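Local coordinates for protein probable transcriptional regulator (PDB 2HR3) that probably binds DNA as a dimeric winged-helix regulator of the MarR family and so controls transcription of its target genes, at residues Ile44-Gly49 against Ala58-Arg63. Residues are numbered along the deposited sequence; the frame is centred on the assembly and turned at random.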
loop_
_atom_site.group_PDB
_atom_site.type_symbol
_atom_site.label_atom_id
_atom_site.label_comp_id
_atom_site.label_asym_id
_atom_site.label_seq_id
_atom_site.Cartn_x
_atom_site.Cartn_y
_atom_site.Cartn_z
ATOM N N ILE A 44 2.117 -13.905 -0.213
ATOM C CA ILE A 44 2.746 -15.240 -0.319
ATOM C C ILE A 44 3.607 -15.385 -1.578
ATOM O O ILE A 44 4.623 -16.094 -1.582
ATOM C CB ILE A 44 1.633 -16.326 -0.396
ATOM C CG1 ILE A 44 0.978 -16.511 0.973
ATOM C CG2 ILE A 44 2.143 -17.602 -0.939
ATOM C CD1 ILE A 44 -0.362 -17.166 0.955
ATOM N N ASP A 45 3.128 -14.810 -2.689
ATOM C CA ASP A 45 3.835 -14.931 -3.953
ATOM C C ASP A 45 5.095 -14.071 -3.873
ATOM O O ASP A 45 6.172 -14.487 -4.284
ATOM C CB ASP A 45 2.928 -14.499 -5.078
ATOM C CG ASP A 45 3.680 -14.300 -6.409
ATOM O OD1 ASP A 45 4.097 -15.331 -7.018
ATOM O OD2 ASP A 45 3.827 -13.109 -6.835
ATOM N N ARG A 46 4.952 -12.893 -3.280
ATOM C CA ARG A 46 6.089 -12.046 -3.087
ATOM C C ARG A 46 7.187 -12.771 -2.336
ATOM O O ARG A 46 8.310 -12.792 -2.818
ATOM C CB ARG A 46 5.708 -10.751 -2.386
ATOM C CG ARG A 46 5.053 -9.763 -3.366
ATOM C CD ARG A 46 5.110 -8.316 -2.908
ATOM N NE ARG A 46 4.414 -8.099 -1.649
ATOM C CZ ARG A 46 3.098 -7.956 -1.503
ATOM N NH1 ARG A 46 2.283 -8.020 -2.540
ATOM N NH2 ARG A 46 2.594 -7.740 -0.287
ATOM N N LEU A 47 6.856 -13.383 -1.186
ATOM C CA LEU A 47 7.850 -14.083 -0.328
ATOM C C LEU A 47 8.305 -15.422 -0.860
ATOM O O LEU A 47 9.038 -16.166 -0.161
ATOM C CB LEU A 47 7.311 -14.297 1.082
ATOM C CG LEU A 47 7.028 -13.037 1.872
ATOM C CD1 LEU A 47 6.117 -13.415 3.043
ATOM C CD2 LEU A 47 8.318 -12.323 2.301
ATOM N N GLY A 48 7.898 -15.751 -2.074
ATOM C CA GLY A 48 8.494 -16.874 -2.773
ATOM C C GLY A 48 7.606 -18.085 -2.741
ATOM O O GLY A 48 7.972 -19.141 -3.253
ATOM N N GLY A 49 6.448 -17.925 -2.109
ATOM C CA GLY A 49 5.398 -18.885 -2.224
ATOM C C GLY A 49 5.446 -20.130 -1.374
ATOM O O GLY A 49 4.581 -20.989 -1.610
ATOM N N ALA A 58 4.525 -11.187 9.701
ATOM C CA ALA A 58 5.549 -10.206 9.927
ATOM C C ALA A 58 5.744 -9.270 8.753
ATOM O O ALA A 58 5.867 -8.069 8.949
ATOM C CB ALA A 58 6.892 -10.880 10.275
ATOM N N ALA A 59 5.778 -9.811 7.544
ATOM C CA ALA A 59 5.975 -9.037 6.327
ATOM C C ALA A 59 4.841 -8.101 6.010
ATOM O O ALA A 59 5.006 -7.142 5.244
ATOM C CB ALA A 59 6.156 -9.974 5.144
ATOM N N GLU A 60 3.658 -8.432 6.503
ATOM C CA GLU A 60 2.456 -7.657 6.219
ATOM C C GLU A 60 2.089 -6.896 7.484
ATOM O O GLU A 60 1.005 -6.347 7.579
ATOM C CB GLU A 60 1.346 -8.605 5.792
ATOM C CG GLU A 60 1.650 -9.208 4.486
ATOM C CD GLU A 60 1.797 -8.143 3.385
ATOM O OE1 GLU A 60 0.902 -7.263 3.263
ATOM O OE2 GLU A 60 2.805 -8.185 2.640
ATOM N N ARG A 61 3.018 -6.863 8.450
ATOM C CA ARG A 61 2.747 -6.294 9.780
ATOM C C ARG A 61 1.320 -6.669 10.201
ATOM O O ARG A 61 0.606 -5.938 10.903
ATOM C CB ARG A 61 2.982 -4.771 9.823
ATOM C CG ARG A 61 4.018 -4.239 8.798
ATOM C CD ARG A 61 5.450 -4.707 9.160
ATOM N NE ARG A 61 5.777 -4.407 10.562
ATOM C CZ ARG A 61 6.011 -5.306 11.523
ATOM N NH1 ARG A 61 5.930 -6.627 11.257
ATOM N NH2 ARG A 61 6.297 -4.887 12.773
HETATM N N MSE A 62 0.937 -7.857 9.789
HETATM C CA MSE A 62 -0.367 -8.339 10.085
HETATM C C MSE A 62 -0.289 -9.033 11.398
HETATM O O MSE A 62 0.735 -9.603 11.728
HETATM C CB MSE A 62 -0.788 -9.343 9.057
HETATM C CG MSE A 62 -1.340 -8.741 7.853
HETATM SE SE MSE A 62 -2.250 -10.176 6.884
HETATM C CE MSE A 62 -3.857 -10.458 8.086
ATOM N N ARG A 63 -1.414 -9.018 12.090
ATOM C CA ARG A 63 -1.579 -9.685 13.341
ATOM C C ARG A 63 -1.758 -11.205 13.168
ATOM O O ARG A 63 -2.556 -11.667 12.358
ATOM C CB ARG A 63 -2.752 -9.033 14.081
ATOM C CG ARG A 63 -2.365 -7.591 14.533
ATOM C CD ARG A 63 -3.548 -6.676 14.884
ATOM N NE ARG A 63 -3.857 -6.670 16.317
ATOM C CZ ARG A 63 -4.629 -5.774 16.910
ATOM N NH1 ARG A 63 -5.186 -4.784 16.209
ATOM N NH2 ARG A 63 -4.815 -5.847 18.210
#
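R46 and E60 form a salt bridge that links the end of helix 32-46 to the turn after helix 53-59, in the winged helix-turn-helix domain of this MarR-family protein. In that fold helix 53-59 is the first helix of the helix-turn-helix, and 64-76 after it is the probable recognition helix. The bridge is a single one: NH2 of R46 stands 3.0 Å from OE2 of E60, and with an N-H...O angle of 129° the hydrogen bond within it is weak. Guanidinium and carboxylate planes are 57° apart and E60 OE1 stays 4.0 Å from R46 NH2, so the coplanar, side-by-side geometry of a two-pronged pair is not reached; E60 meets the guanidinium at its edge. A bend at chi3 (-61°) in R46 turns its guanidinium so that NH2 faces E60, and the two side chains cross at about a right angle. E60 also packs on V39 and A43 of helix 32-46, which makes its end of the bridge the more closely packed one. R46 is the looser end: it is exposed, and its NE lies near the like-charged R22 of the second subunit, where the carboxylate of E60 could partly offset the positive charge.

Beside this polar link runs a small apolar one, in which CD1 of L47 touches CB of A59 at 4.0 Å. The backbones stay well apart, with the CA atoms of L47 and A59 separated by 8.6 Å, and the two segments together bury just 119 Å², which marks a thin surface contact between side chains. Helix 53-59 ends in a Schellman motif whose C-prime residue, R61, has positive phi. The R61 side chain folds back over the same turn, and the carbonyl O of A58 accepts from R61 N at 3.1 Å and, on a lone pair in the carbonyl plane, from R61 NH1 at 2.7 Å.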